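PDB 4NZK: uncharacterized protein from Eubacterium siraeum, which is of unknown function but belongs to the DHHW family of the SGNH hydrolase clan, and so may be a hydrolase-like protein. Local coordinates for residues Asn60-Asp66 against Phe206-Arg212; Met105-Thr109 against Met333-Ala338; Pro167-Tyr171 against Val185-Ser189. One frame throughout, in Å; residues are numbered along the deposited sequence. Where two conformers were deposited one is given.

Contact 1 (Asn60-Asp66 against Phe206-Arg212); sequences NGQLVVD and FTEYNER
Q62 and T207 bring the two backbones closest, with CA atoms 6.2 Å apart, where the start of strand 62-67 passes the turn that follows helix 203-206. That helix ends in a Schellman motif with E208, at positive phi, as its C-prime residue; Y209 N bonds back to Y204 O, while F206 O accepts from N60. N60 CG lies anti to the backbone N (chi1 -171°), and ND2 gives a nearly straight bond of 2.8 Å to F206 O, which lies in the amide plane. The E208 carboxylate stacks on the N60 amide, planes 16° apart, though a second conformer makes this doubtful. Q62 folds back at chi2, its NE2 donating to N60 O, and the amide meets the edge of the F206 ring at a steep angle. V64 fills the middle: its CG2 is pressed against the methyl of T207, CG2 to CG2 at a tight 3.4 Å, while CG1 sits over the centre of the R212 guanidinium face, 3.8 Å from CZ. A branched residue suits this place because each methyl serves a different neighbour. R212 NH2 reaches D66 OD1 at 2.9 Å in a salt bridge, coming from above the carboxylate plane, and a water links R212 NE to D66 OD2. N210, the N-cap of helix 211-214, accepts from R212 N through OD1. In the antiparallel three-stranded sheet, strand 62-67 runs between its neighbours 53-59 and 70-75, and both are drawn in: R212 NH1 donates to D55 O, while D66 OD1 and Q62 OE1 bond to T71 and S75.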
# COMPACT_ATOMS: atom_id res chain seq x y z
N ASN A 60 5.56 -19.55 11.84
CA ASN A 60 5.84 -18.12 11.94
C ASN A 60 4.64 -17.30 11.50
O ASN A 60 4.79 -16.24 10.95
CB ASN A 60 7.09 -17.76 11.14
CG ASN A 60 7.55 -16.34 11.39
OD1 ASN A 60 7.52 -15.86 12.54
ND2 ASN A 60 7.99 -15.65 10.33
N GLY A 61 3.44 -17.79 11.79
CA GLY A 61 2.20 -17.06 11.45
C GLY A 61 1.78 -17.13 10.01
O GLY A 61 0.86 -16.42 9.62
N GLN A 62 2.44 -17.99 9.24
CA GLN A 62 2.18 -18.16 7.82
C GLN A 62 1.68 -19.57 7.56
O GLN A 62 1.99 -20.52 8.26
CB GLN A 62 3.46 -17.96 6.99
CG GLN A 62 4.38 -16.85 7.45
CD GLN A 62 3.72 -15.49 7.46
OE1 GLN A 62 3.14 -15.07 6.46
NE2 GLN A 62 3.84 -14.79 8.58
N LEU A 63 0.92 -19.70 6.49
CA LEU A 63 0.54 -21.00 5.93
C LEU A 63 1.18 -21.14 4.56
O LEU A 63 1.02 -20.28 3.69
CB LEU A 63 -0.99 -21.04 5.78
CG LEU A 63 -1.61 -22.27 5.09
CD1 LEU A 63 -1.40 -23.52 5.93
CD2 LEU A 63 -3.09 -22.10 4.76
N VAL A 64 1.88 -22.25 4.37
CA VAL A 64 2.37 -22.65 3.09
C VAL A 64 1.46 -23.77 2.61
O VAL A 64 1.31 -24.79 3.28
CB VAL A 64 3.81 -23.13 3.17
CG1 VAL A 64 4.27 -23.61 1.79
CG2 VAL A 64 4.69 -22.02 3.66
N VAL A 65 0.85 -23.57 1.45
CA VAL A 65 -0.13 -24.54 0.96
C VAL A 65 -0.21 -24.49 -0.56
O VAL A 65 0.02 -23.45 -1.16
CB VAL A 65 -1.51 -24.23 1.60
CG1 VAL A 65 -1.98 -22.82 1.25
CG2 VAL A 65 -2.56 -25.29 1.30
N ASP A 66 -0.48 -25.65 -1.17
CA ASP A 66 -0.66 -25.68 -2.61
C ASP A 66 -2.13 -25.55 -2.98
O ASP A 66 -3.00 -26.23 -2.42
CB ASP A 66 -0.07 -26.97 -3.20
CG ASP A 66 1.46 -27.03 -3.16
OD1 ASP A 66 2.10 -26.16 -2.55
OD2 ASP A 66 2.03 -27.98 -3.73
N PHE A 206 9.68 -15.24 5.40
CA PHE A 206 8.64 -15.31 6.43
C PHE A 206 8.25 -16.76 6.77
O PHE A 206 7.78 -17.03 7.86
CB PHE A 206 7.38 -14.55 6.04
CG PHE A 206 7.38 -13.08 6.37
CD1 PHE A 206 8.36 -12.23 5.94
CD2 PHE A 206 6.33 -12.56 7.08
CE1 PHE A 206 8.29 -10.87 6.20
CE2 PHE A 206 6.25 -11.22 7.39
CZ PHE A 206 7.23 -10.36 6.92
N THR A 207 8.38 -17.68 5.81
CA THR A 207 8.06 -19.09 6.04
C THR A 207 9.29 -19.87 6.54
O THR A 207 9.32 -21.09 6.49
CB THR A 207 7.52 -19.75 4.76
OG1 THR A 207 8.55 -19.74 3.75
CG2 THR A 207 6.23 -19.00 4.30
N GLU A 208 10.29 -19.14 7.01
CA GLU A 208 11.53 -19.71 7.51
C GLU A 208 12.24 -20.50 6.39
O GLU A 208 12.74 -21.62 6.57
CB GLU A 208 11.32 -20.53 8.79
CG GLU A 208 10.34 -19.95 9.82
CD GLU A 208 10.64 -18.53 10.28
OE1 GLU A 208 10.74 -17.63 9.41
OE2 GLU A 208 10.73 -18.28 11.52
N TYR A 209 12.28 -19.85 5.22
CA TYR A 209 12.95 -20.34 4.03
C TYR A 209 12.43 -21.70 3.55
O TYR A 209 13.19 -22.67 3.29
CB TYR A 209 14.48 -20.25 4.26
CG TYR A 209 14.96 -18.81 4.47
CD1 TYR A 209 14.90 -17.92 3.43
CD2 TYR A 209 15.37 -18.33 5.71
CE1 TYR A 209 15.27 -16.61 3.56
CE2 TYR A 209 15.75 -17.00 5.88
CZ TYR A 209 15.70 -16.13 4.78
OH TYR A 209 16.05 -14.80 4.84
N ASN A 210 11.10 -21.80 3.45
CA ASN A 210 10.47 -23.00 2.90
C ASN A 210 10.76 -23.05 1.39
O ASN A 210 10.37 -22.14 0.63
CB ASN A 210 8.96 -22.99 3.17
CG ASN A 210 8.31 -24.33 2.89
OD1 ASN A 210 8.47 -24.87 1.80
ND2 ASN A 210 7.63 -24.90 3.86
N GLU A 211 11.43 -24.11 0.95
CA GLU A 211 11.87 -24.24 -0.44
C GLU A 211 10.72 -24.29 -1.42
O GLU A 211 10.90 -23.92 -2.58
CB GLU A 211 12.82 -25.46 -0.62
CG GLU A 211 14.11 -25.27 0.14
CD GLU A 211 14.85 -23.97 -0.23
OE1 GLU A 211 15.00 -23.73 -1.45
OE2 GLU A 211 15.29 -23.19 0.68
N ARG A 212 9.54 -24.70 -0.96
CA ARG A 212 8.37 -24.74 -1.84
C ARG A 212 8.04 -23.36 -2.38
O ARG A 212 7.55 -23.23 -3.49
CB ARG A 212 7.16 -25.33 -1.14
CG ARG A 212 7.29 -26.78 -0.73
CD ARG A 212 6.32 -27.17 0.34
NE ARG A 212 4.94 -27.02 -0.09
CZ ARG A 212 3.88 -27.18 0.70
NH1 ARG A 212 4.02 -27.45 2.00
NH2 ARG A 212 2.67 -27.03 0.19
O HOH W 1 4.60 -28.01 -2.85

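Contact 2 (Met105-Thr109 against Met333-Ala338); sequences MVVPT and MCTFSA
V106 and M333, then V107 and C334, pair as parallel neighbours in the mixed sheet of an SGNH hydrolase-like fold, and at C334 the second strand turns directly into helix 335-339. V107 N donates to M333 O at 2.9 Å; the flanking bonds, from M333 N to M105 O and from T335 N to V107 O, are weak. V106 spreads its methyls beneath the first helical turn: CG1, anti to the backbone N (chi1 177°), is sent toward T335 and A338, and both methyls lie 4.0 Å from A338 CB. Small A338 lets the helix lie close over the branched valine, and Y85 of helix 83-96 also touches V106 and A338. In the conformer given, T335 turns OG1 to H126 and CG2 to V106 CG1 (3.7 Å). At the other end T109 crosses F336 at a right angle and meets the ring edge with both branches. With an alanine here, the F336 edge would lose its hydroxyl and methyl neighbours and is likely to be less firmly held on that side. C334 carries an unidentified ligand covalently linked through SG, while T109 OG1 lies in the plane of the F336 ring, 3.4 Å from CE2.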
# COMPACT_ATOMS: atom_id res chain seq x y z
N MSE A 105 -7.86 4.21 3.63
CA MSE A 105 -8.03 2.98 2.83
C MSE A 105 -7.16 1.89 3.39
O MSE A 105 -5.96 1.80 3.09
CB MSE A 105 -7.80 3.25 1.33
CG MSE A 105 -8.24 2.00 0.52
SE MSE A 105 -8.23 2.32 -1.40
CE MSE A 105 -6.39 2.82 -1.58
N VAL A 106 -7.75 1.08 4.26
CA VAL A 106 -7.10 -0.05 4.86
C VAL A 106 -7.46 -1.28 4.05
O VAL A 106 -8.64 -1.54 3.81
CB VAL A 106 -7.46 -0.23 6.36
CG1 VAL A 106 -6.79 -1.48 6.93
CG2 VAL A 106 -7.04 1.00 7.16
N VAL A 107 -6.45 -2.02 3.64
CA VAL A 107 -6.68 -3.15 2.72
C VAL A 107 -6.20 -4.46 3.34
O VAL A 107 -5.28 -4.47 4.14
CB VAL A 107 -6.01 -2.93 1.36
CG1 VAL A 107 -6.66 -1.76 0.62
CG2 VAL A 107 -4.50 -2.71 1.48
N PRO A 108 -6.84 -5.56 2.95
CA PRO A 108 -6.46 -6.85 3.49
C PRO A 108 -5.26 -7.40 2.75
O PRO A 108 -4.89 -6.91 1.70
CB PRO A 108 -7.67 -7.71 3.20
CG PRO A 108 -8.18 -7.15 1.93
CD PRO A 108 -7.98 -5.67 2.01
N THR A 109 -4.67 -8.43 3.34
CA THR A 109 -3.69 -9.27 2.69
C THR A 109 -4.43 -10.45 2.03
O THR A 109 -5.68 -10.57 2.12
CB THR A 109 -2.64 -9.73 3.68
OG1 THR A 109 -3.29 -10.43 4.75
CG2 THR A 109 -1.84 -8.54 4.23
N MSE A 333 -2.77 1.41 4.12
CA MSE A 333 -1.92 0.36 4.65
C MSE A 333 -2.68 -0.91 4.76
O MSE A 333 -3.91 -0.92 4.62
CB MSE A 333 -1.39 0.76 6.02
CG MSE A 333 -2.43 1.20 7.06
SE MSE A 333 -1.31 1.86 8.57
CE MSE A 333 -1.42 3.60 7.64
N CYS A 334 -1.98 -2.01 5.00
CA CYS A 334 -2.67 -3.27 5.20
C CYS A 334 -3.21 -3.36 6.63
O CYS A 334 -2.82 -2.62 7.53
CB CYS A 334 -1.77 -4.46 4.88
SG CYS A 334 -0.54 -4.78 6.17
N THR A 335 -4.10 -4.31 6.84
CA THR A 335 -4.74 -4.49 8.12
C THR A 335 -3.75 -4.73 9.25
O THR A 335 -3.89 -4.17 10.32
CB THR A 335 -5.75 -5.63 8.08
OG1 THR A 335 -5.18 -6.71 7.33
CG2 THR A 335 -7.09 -5.16 7.47
N PHE A 336 -2.74 -5.56 9.01
CA PHE A 336 -1.78 -5.84 10.06
C PHE A 336 -1.12 -4.54 10.56
O PHE A 336 -0.84 -4.37 11.74
CB PHE A 336 -0.69 -6.75 9.55
CG PHE A 336 -1.11 -8.16 9.28
CD1 PHE A 336 -1.02 -9.13 10.28
CD2 PHE A 336 -1.51 -8.56 8.02
CE1 PHE A 336 -1.36 -10.46 10.03
CE2 PHE A 336 -1.83 -9.88 7.77
CZ PHE A 336 -1.74 -10.84 8.76
N SER A 337 -0.84 -3.63 9.64
CA SER A 337 -0.24 -2.35 10.03
C SER A 337 -1.22 -1.48 10.80
O SER A 337 -0.86 -0.90 11.82
CB SER A 337 0.24 -1.56 8.82
OG SER A 337 1.35 -2.16 8.24
N ALA A 338 -2.47 -1.39 10.33
CA ALA A 338 -3.43 -0.51 10.96
C ALA A 338 -3.81 -0.98 12.36
O ALA A 338 -4.08 -0.14 13.20
CB ALA A 338 -4.69 -0.41 10.12

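Contact 3 (Pro167-Tyr171 against Val185-Ser189); sequences PLGAY and VKELS
Y171 donates its phenolic hydroxyl to K186 O at 2.7 Å, the one direct hydrogen bond between the segments. The carbonyl oxygen lies at the ring edge, in the ring plane, and the donor is tilted 29° from the carbonyl plane. A water extends this polar link, donating to Y171 OH and accepting from L188 N at 2.9 Å, tying two backbone groups of the loop to one phenol. Tyrosine suits the place because its ring packs against L188 and V185 while its hydroxyl reaches the K186 carbonyl. The ring is carried there by CG standing anti to the backbone N (chi1 173°), swinging it out toward the loop. This is a helix and its returning loop: after helix 167-180 the chain doubles back along it, turns into a short 3-10 segment at L188, and leads on to strand 192-199. Among the apolar contacts, L188 lays CD1 over one face of the Y171 ring, offset toward its rim, in a CH-pi contact 4.1 Å from the centroid. Its other methyl, CD2, touches L168 CD1 at 3.5 Å, one helical turn back, so forked leucine covers both helix residues. V185 places CG2 against the phenol end, 3.8 Å from Y171 CZ, and also touches K175 and C178 of the helix. F297 meets the Y171 ring edge-to-face, and Y223 of strand 218-224 touches both L168 and L188.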
# COMPACT_ATOMS: atom_id res chain seq x y z
N PRO A 167 0.83 -5.17 -8.41
CA PRO A 167 0.40 -3.86 -8.84
C PRO A 167 -1.04 -3.85 -9.38
O PRO A 167 -1.75 -2.87 -9.14
CB PRO A 167 1.44 -3.49 -9.90
CG PRO A 167 2.70 -4.18 -9.38
CD PRO A 167 2.20 -5.51 -8.90
N LEU A 168 -1.54 -4.93 -9.97
CA LEU A 168 -2.93 -4.95 -10.44
C LEU A 168 -3.90 -4.78 -9.26
O LEU A 168 -4.91 -4.11 -9.39
CB LEU A 168 -3.22 -6.23 -11.23
CG LEU A 168 -4.65 -6.44 -11.78
CD1 LEU A 168 -5.03 -5.35 -12.75
CD2 LEU A 168 -4.83 -7.80 -12.41
N GLY A 169 -3.61 -5.44 -8.15
CA GLY A 169 -4.42 -5.28 -6.94
C GLY A 169 -4.39 -3.83 -6.48
O GLY A 169 -5.43 -3.24 -6.16
N ALA A 170 -3.19 -3.25 -6.45
CA ALA A 170 -3.04 -1.86 -6.02
C ALA A 170 -3.81 -0.94 -6.93
O ALA A 170 -4.34 0.08 -6.46
CB ALA A 170 -1.59 -1.47 -5.98
N TYR A 171 -3.86 -1.25 -8.24
CA TYR A 171 -4.64 -0.45 -9.17
C TYR A 171 -6.10 -0.40 -8.79
O TYR A 171 -6.73 0.68 -8.84
CB TYR A 171 -4.52 -1.02 -10.60
CG TYR A 171 -5.42 -0.37 -11.60
CD1 TYR A 171 -5.10 0.89 -12.14
CD2 TYR A 171 -6.61 -0.95 -11.98
CE1 TYR A 171 -5.93 1.52 -13.08
CE2 TYR A 171 -7.46 -0.33 -12.93
CZ TYR A 171 -7.12 0.91 -13.46
OH TYR A 171 -7.92 1.51 -14.44
N VAL A 185 -9.07 7.25 -12.24
CA VAL A 185 -7.94 6.70 -12.97
C VAL A 185 -8.30 6.46 -14.44
O VAL A 185 -9.48 6.37 -14.83
CB VAL A 185 -7.43 5.38 -12.35
CG1 VAL A 185 -7.02 5.59 -10.89
CG2 VAL A 185 -8.46 4.27 -12.46
N LYS A 186 -7.25 6.42 -15.24
CA LYS A 186 -7.37 5.96 -16.60
C LYS A 186 -7.36 4.44 -16.63
O LYS A 186 -6.99 3.77 -15.66
CB LYS A 186 -6.22 6.49 -17.44
CG LYS A 186 -6.17 8.01 -17.55
CD LYS A 186 -5.09 8.44 -18.54
CE LYS A 186 -4.93 9.94 -18.66
NZ LYS A 186 -6.18 10.58 -19.13
N GLU A 187 -7.75 3.92 -17.79
CA GLU A 187 -7.70 2.51 -18.07
C GLU A 187 -6.27 1.99 -17.98
O GLU A 187 -5.33 2.68 -18.35
CB GLU A 187 -8.30 2.34 -19.50
CG GLU A 187 -9.63 3.13 -19.64
CD GLU A 187 -9.80 4.63 -20.27
OE1 GLU A 187 -9.35 5.86 -20.06
OE2 GLU A 187 -10.81 4.51 -20.98
N LEU A 188 -6.11 0.75 -17.51
CA LEU A 188 -4.77 0.16 -17.43
C LEU A 188 -4.10 0.03 -18.81
O LEU A 188 -2.87 0.07 -18.94
CB LEU A 188 -4.86 -1.17 -16.69
CG LEU A 188 -3.73 -1.62 -15.86
CD1 LEU A 188 -3.09 -0.55 -14.97
CD2 LEU A 188 -4.16 -2.81 -15.01
N SER A 189 -4.91 -0.05 -19.86
CA SER A 189 -4.36 -0.12 -21.22
C SER A 189 -3.61 1.13 -21.65
O SER A 189 -2.84 1.09 -22.60
CB SER A 189 -5.46 -0.42 -22.25
OG SER A 189 -6.04 -1.68 -22.04
O HOH W 2 -8.34 -0.79 -16.45

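In the fold
Starting from the N terminus, strand 62-67 opens contact 1 and strand 101-107 opens contact 2. The chain then runs through helix 167-180 and turns back on itself to close contact 3, a short local loop lying within both of the longer ones. Contact 1 closes at 206-212, joining the three-stranded sheet to the short helices 203-206 and 211-214. Contact 2 closes last, at 333-338, uniting neighbouring strands of the mixed sheet over more than 220 residues; its loop crosses that of contact 1. Contacts 1 and 2 approach to about 6 Å between nearest atoms, as do contacts 2 and 3, whereas contacts 1 and 3 stay about 17 Å apart.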